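Local coordinates for probable transcriptional regulator (Pseudomonas aeruginosa, PDB 2HR3), which probably binds DNA as a dimeric winged-helix transcriptional regulator of the MarR family, at residues A[41-46]-A[103-108]; A[49-55]-A[92-96]. All blocks are in the same frame, centred on the assembly; numbering follows the deposited sequence.

Overall arrangement
Contact 2 lies within the winged helix-turn-helix lobe of this largely helical chain and contact 1 where that lobe meets helix 98-122; their centres are about 14 Å apart. Contact 1 packs helix 32-46 against helix 98-122; contact 2 pairs the segment leading into helix 53-59 with strand 93-96, which also forms the antiparallel wing hairpin with strand 80-83. Along the chain the order is 41-46, 49-55, 92-96, 103-108, so contact 2 falls within the span that contact 1 closes. The two meet directly: Ile44 of helix 32-46 packs on Gly49, Val94 and Leu96. Contact 1 thus ties the probable DNA-binding lobe to the long helix 98-122, and contact 2 joins strand 93-96 of the wing to the segment before helix 53-59.

Contact 1: residues A[41-46]-A[103-108]; sequences LGAIDR and NLYGNR
Asp45 and Arg108 carry the polar half of this crossing between helix 32-46 of the MarR-family winged-helix lobe and the long helix 98-122, whose short segments run 103° apart with axes 10.4 Å apart at closest approach. The Arg108 chain is extended from CG to NE and delivers NH1 to Asp45 OD2 in a 2.8 Å salt bridge. OD2 lies in the guanidinium plane, but the nitrogen comes from above the carboxylate plane. The other carboxylate oxygen, OD1, takes a weak hydrogen bond from Tyr105 OH at 3.3 Å, so both oxygens of Asp45 have partners on the opposing helix. Arg46 NH1 stands near Arg108 NH2, a like-charged pair, while Arg46 NH2 is held by a salt bridge to Glu60. Arg108 also packs on Arg14 of the second subunit.

On the apolar side, Leu104, with CG anti to its own N (chi1 176°), reaches between Gly42 and Asp45. The absence of a side chain at Gly42 lets Leu104 CD1 come within 3.6 Å of Gly42 CA. Leu104 CD2 touches Asp45 CB at 3.5 Å and sits against one face of the Arg108 guanidinium, 3.3 Å above its plane and offset toward the rim.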
loop_
_atom_site.group_PDB
_atom_site.type_symbol
_atom_site.label_atom_id
_atom_site.label_comp_id
_atom_site.label_asym_id
_atom_site.label_seq_id
_atom_site.Cartn_x
_atom_site.Cartn_y
_atom_site.Cartn_z
ATOM N N LEU A 41 12.188 5.074 -3.390
ATOM C CA LEU A 41 12.947 5.719 -2.289
ATOM C C LEU A 41 12.618 5.201 -0.912
ATOM O O LEU A 41 13.494 5.016 -0.030
ATOM C CB LEU A 41 12.628 7.220 -2.274
ATOM C CG LEU A 41 13.637 8.342 -2.609
ATOM C CD1 LEU A 41 14.651 7.973 -3.641
ATOM C CD2 LEU A 41 12.865 9.564 -2.947
ATOM N N GLY A 42 11.324 4.999 -0.701
ATOM C CA GLY A 42 10.898 4.602 0.595
ATOM C C GLY A 42 11.281 3.179 0.839
ATOM O O GLY A 42 11.613 2.846 1.938
ATOM N N ALA A 43 11.124 2.350 -0.186
ATOM C CA ALA A 43 11.614 1.021 -0.216
ATOM C C ALA A 43 13.093 0.870 0.122
ATOM O O ALA A 43 13.462 0.016 0.928
ATOM C CB ALA A 43 11.307 0.419 -1.548
ATOM N N ILE A 44 13.956 1.708 -0.445
ATOM C CA ILE A 44 15.400 1.642 -0.135
ATOM C C ILE A 44 15.702 1.965 1.333
ATOM O O ILE A 44 16.647 1.428 1.926
ATOM C CB ILE A 44 16.160 2.690 -1.001
ATOM C CG1 ILE A 44 16.234 2.220 -2.454
ATOM C CG2 ILE A 44 17.497 2.997 -0.452
ATOM C CD1 ILE A 44 16.522 3.289 -3.455
ATOM N N ASP A 45 14.971 2.943 1.882
ATOM C CA ASP A 45 15.210 3.370 3.251
ATOM C C ASP A 45 14.707 2.269 4.183
ATOM O O ASP A 45 15.366 1.911 5.152
ATOM C CB ASP A 45 14.506 4.681 3.498
ATOM C CG ASP A 45 14.444 5.055 4.992
ATOM O OD1 ASP A 45 15.517 5.418 5.560
ATOM O OD2 ASP A 45 13.312 4.995 5.572
ATOM N N ARG A 46 13.562 1.698 3.836
ATOM C CA ARG A 46 13.046 0.603 4.600
ATOM C C ARG A 46 14.064 -0.513 4.708
ATOM O O ARG A 46 14.349 -0.938 5.818
ATOM C CB ARG A 46 11.731 0.095 4.029
ATOM C CG ARG A 46 10.562 1.012 4.426
ATOM C CD ARG A 46 9.202 0.342 4.351
ATOM N NE ARG A 46 8.874 -0.110 3.007
ATOM C CZ ARG A 46 8.404 0.655 2.023
ATOM N NH1 ARG A 46 8.207 1.950 2.197
ATOM N NH2 ARG A 46 8.124 0.103 0.842
ATOM N N ASN A 103 14.064 14.663 0.764
ATOM C CA ASN A 103 12.836 14.388 0.021
ATOM C C ASN A 103 11.858 13.335 0.676
ATOM O O ASN A 103 10.676 13.617 0.881
ATOM C CB ASN A 103 13.278 13.934 -1.349
ATOM C CG ASN A 103 12.181 13.961 -2.385
ATOM O OD1 ASN A 103 11.273 13.103 -2.374
ATOM N ND2 ASN A 103 12.336 14.861 -3.380
ATOM N N LEU A 104 12.343 12.154 1.019
ATOM C CA LEU A 104 11.466 11.111 1.551
ATOM C C LEU A 104 10.858 11.502 2.877
ATOM O O LEU A 104 9.667 11.346 3.062
ATOM C CB LEU A 104 12.218 9.761 1.741
ATOM C CG LEU A 104 11.476 8.577 2.371
ATOM C CD1 LEU A 104 10.399 8.067 1.436
ATOM C CD2 LEU A 104 12.454 7.445 2.761
ATOM N N TYR A 105 11.717 11.907 3.804
ATOM C CA TYR A 105 11.362 12.310 5.146
ATOM C C TYR A 105 10.413 13.501 5.087
ATOM O O TYR A 105 9.374 13.541 5.819
ATOM C CB TYR A 105 12.611 12.721 5.937
ATOM C CG TYR A 105 13.609 11.606 6.181
ATOM C CD1 TYR A 105 13.257 10.279 5.971
ATOM C CD2 TYR A 105 14.925 11.882 6.621
ATOM C CE1 TYR A 105 14.134 9.277 6.157
ATOM C CE2 TYR A 105 15.833 10.828 6.843
ATOM C CZ TYR A 105 15.413 9.532 6.607
ATOM O OH TYR A 105 16.231 8.422 6.778
ATOM N N GLY A 106 10.783 14.440 4.217
ATOM C CA GLY A 106 9.908 15.486 3.731
ATOM C C GLY A 106 8.464 15.095 3.472
ATOM O O GLY A 106 7.576 15.715 4.010
ATOM N N ASN A 107 8.242 14.079 2.647
ATOM C CA ASN A 107 6.899 13.701 2.218
ATOM C C ASN A 107 6.206 13.056 3.384
ATOM O O ASN A 107 4.989 13.242 3.602
ATOM C CB ASN A 107 6.934 12.744 1.030
ATOM C CG ASN A 107 5.585 12.588 0.355
ATOM O OD1 ASN A 107 4.958 11.541 0.401
ATOM N ND2 ASN A 107 5.137 13.628 -0.297
ATOM N N ARG A 108 6.994 12.298 4.147
ATOM C CA ARG A 108 6.453 11.588 5.306
ATOM C C ARG A 108 6.060 12.566 6.367
ATOM O O ARG A 108 5.162 12.302 7.101
ATOM C CB ARG A 108 7.494 10.595 5.882
ATOM C CG ARG A 108 7.554 9.305 5.128
ATOM C CD ARG A 108 8.827 8.478 5.488
ATOM N NE ARG A 108 8.838 7.177 4.768
ATOM C CZ ARG A 108 9.815 6.284 4.817
ATOM N NH1 ARG A 108 10.896 6.478 5.544
ATOM N NH2 ARG A 108 9.703 5.179 4.115
#

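Contact 2: residues A[49-55]-A[92-96]; sequences GDVTPSE and TRVSL
A single antiparallel beta bridge joins Val51, in the link between helix 32-46 and helix 53-59, to Val94 on strand 93-96 of the wing hairpin, beside the helix-turn-helix expected to bind DNA in MarR-family proteins. Val51 and Val94 form a hydrogen-bonded pair. Val51 N donates to Val94 O at 3.1 Å, nearly straight at 171°. In return, Val94 N donates to Val51 O at 2.7 Å. Strand 93-96 uses its other edge for strand 80-83, through backbone bonds of Arg93 with His83 and of Ser95 with Val81, and so lies between the two.

CA-H...O contacts extend the pairing, among them Thr52 CA to Thr92 O at 3.3 Å. Beyond it, Pro53 CD rests on the same carbonyl; the Pro53 and Thr92 side chains cross at about a right angle, the proline ring touching the Thr92 methyl. Thr52 is the N-cap of helix 53-59: its OG1, placed between N and the carbonyl carbon (chi1 45°), accepts from Glu55 N at 3.3 Å.

The CG2 methyls of Val51 and Val94 meet at 3.9 Å, and both side chains pack on Ile44 of helix 32-46. Arg93, bent at chi2 and chi3, curls back beside the link, with Asp50 O over one face of the guanidinium, at an angle too poor for a hydrogen bond. Asp50 OD2 is 3.9 Å from Arg93 NE, a long salt bridge with the oxygen well out of the guanidinium plane. Asp50 OD1 instead lies against Arg93 CB, 3.3 Å away. Glu55 OE1 stands at the edge of the same guanidinium, beyond salt-bridge range.

The chemistry implies that the two backbone hydrogen bonds set the pairing of Val51 with Val94 and the valine contact adds apolar packing, while the acidic groups probably steady the Arg93 cation by charge rather than by directed N-H bonds.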
loop_
_atom_site.group_PDB
_atom_site.type_symbol
_atom_site.label_atom_id
_atom_site.label_comp_id
_atom_site.label_asym_id
_atom_site.label_seq_id
_atom_site.Cartn_x
_atom_site.Cartn_y
_atom_site.Cartn_z
ATOM N N GLY A 49 18.859 0.947 3.283
ATOM C CA GLY A 49 19.510 1.950 2.505
ATOM C C GLY A 49 20.765 1.593 1.748
ATOM O O GLY A 49 21.360 2.534 1.198
ATOM N N ASP A 50 21.216 0.312 1.730
ATOM C CA ASP A 50 22.363 -0.070 0.875
ATOM C C ASP A 50 22.144 -1.406 0.170
ATOM O O ASP A 50 22.787 -2.403 0.478
ATOM C CB ASP A 50 23.658 -0.077 1.668
ATOM C CG ASP A 50 24.830 -0.668 0.882
ATOM O OD1 ASP A 50 25.071 -0.181 -0.252
ATOM O OD2 ASP A 50 25.501 -1.611 1.402
ATOM N N VAL A 51 21.331 -1.353 -0.879
ATOM C CA VAL A 51 20.591 -2.478 -1.406
ATOM C C VAL A 51 20.799 -2.721 -2.888
ATOM O O VAL A 51 20.956 -1.804 -3.664
ATOM C CB VAL A 51 19.036 -2.236 -1.182
ATOM C CG1 VAL A 51 18.647 -2.456 0.284
ATOM C CG2 VAL A 51 18.590 -0.805 -1.600
ATOM N N THR A 52 20.755 -3.991 -3.285
ATOM C CA THR A 52 20.806 -4.365 -4.693
ATOM C C THR A 52 19.470 -3.999 -5.338
ATOM O O THR A 52 18.393 -4.112 -4.707
ATOM C CB THR A 52 21.095 -5.930 -4.940
ATOM O OG1 THR A 52 20.298 -6.732 -4.068
ATOM C CG2 THR A 52 22.549 -6.296 -4.684
ATOM N N PRO A 53 19.518 -3.613 -6.609
ATOM C CA PRO A 53 18.302 -3.562 -7.384
ATOM C C PRO A 53 17.370 -4.753 -7.186
ATOM O O PRO A 53 16.134 -4.538 -7.000
ATOM C CB PRO A 53 18.823 -3.497 -8.814
ATOM C CG PRO A 53 20.087 -2.641 -8.645
ATOM C CD PRO A 53 20.692 -3.184 -7.396
ATOM N N SER A 54 17.940 -5.965 -7.255
ATOM C CA SER A 54 17.232 -7.244 -7.064
ATOM C C SER A 54 16.482 -7.363 -5.754
ATOM O O SER A 54 15.387 -7.830 -5.708
ATOM C CB SER A 54 18.228 -8.394 -7.102
ATOM O OG SER A 54 18.533 -8.764 -8.434
ATOM N N GLU A 55 17.098 -6.964 -4.673
ATOM C CA GLU A 55 16.479 -7.143 -3.408
ATOM C C GLU A 55 15.282 -6.227 -3.291
ATOM O O GLU A 55 14.268 -6.569 -2.679
ATOM C CB GLU A 55 17.475 -6.835 -2.307
ATOM C CG GLU A 55 16.935 -7.095 -0.929
ATOM C CD GLU A 55 17.883 -6.641 0.134
ATOM O OE1 GLU A 55 19.116 -6.457 -0.194
ATOM O OE2 GLU A 55 17.368 -6.461 1.285
ATOM N N THR A 92 25.950 -4.263 -7.546
ATOM C CA THR A 92 25.569 -2.851 -7.510
ATOM C C THR A 92 24.503 -2.606 -6.432
ATOM O O THR A 92 23.511 -3.329 -6.333
ATOM C CB THR A 92 25.068 -2.370 -8.919
ATOM O OG1 THR A 92 26.158 -1.766 -9.634
ATOM C CG2 THR A 92 23.957 -1.344 -8.825
ATOM N N ARG A 93 24.748 -1.570 -5.642
ATOM C CA ARG A 93 24.006 -1.266 -4.481
ATOM C C ARG A 93 23.576 0.199 -4.598
ATOM O O ARG A 93 24.331 1.027 -5.085
ATOM C CB ARG A 93 24.864 -1.507 -3.252
ATOM C CG ARG A 93 25.662 -2.805 -3.341
ATOM C CD ARG A 93 25.781 -3.506 -2.016
ATOM N NE ARG A 93 24.458 -3.912 -1.551
ATOM C CZ ARG A 93 24.249 -4.824 -0.615
ATOM N NH1 ARG A 93 25.279 -5.418 -0.026
ATOM N NH2 ARG A 93 23.015 -5.136 -0.270
ATOM N N VAL A 94 22.344 0.494 -4.197
ATOM C CA VAL A 94 21.834 1.851 -4.233
ATOM C C VAL A 94 21.494 2.299 -2.830
ATOM O O VAL A 94 21.064 1.513 -2.007
ATOM C CB VAL A 94 20.608 2.054 -5.218
ATOM C CG1 VAL A 94 21.088 1.761 -6.696
ATOM C CG2 VAL A 94 19.450 1.172 -4.858
ATOM N N SER A 95 21.746 3.576 -2.614
ATOM C CA SER A 95 21.523 4.300 -1.404
ATOM C C SER A 95 20.816 5.634 -1.625
ATOM O O SER A 95 20.843 6.228 -2.693
ATOM C CB SER A 95 22.857 4.617 -0.779
ATOM O OG SER A 95 23.149 3.589 0.114
ATOM N N LEU A 96 20.186 6.113 -0.569
ATOM C CA LEU A 96 19.665 7.441 -0.603
ATOM C C LEU A 96 20.860 8.380 -0.541
ATOM O O LEU A 96 21.801 8.165 0.241
ATOM C CB LEU A 96 18.735 7.673 0.562
ATOM C CG LEU A 96 17.408 6.906 0.579
ATOM C CD1 LEU A 96 16.401 7.813 1.169
ATOM C CD2 LEU A 96 16.890 6.463 -0.758
#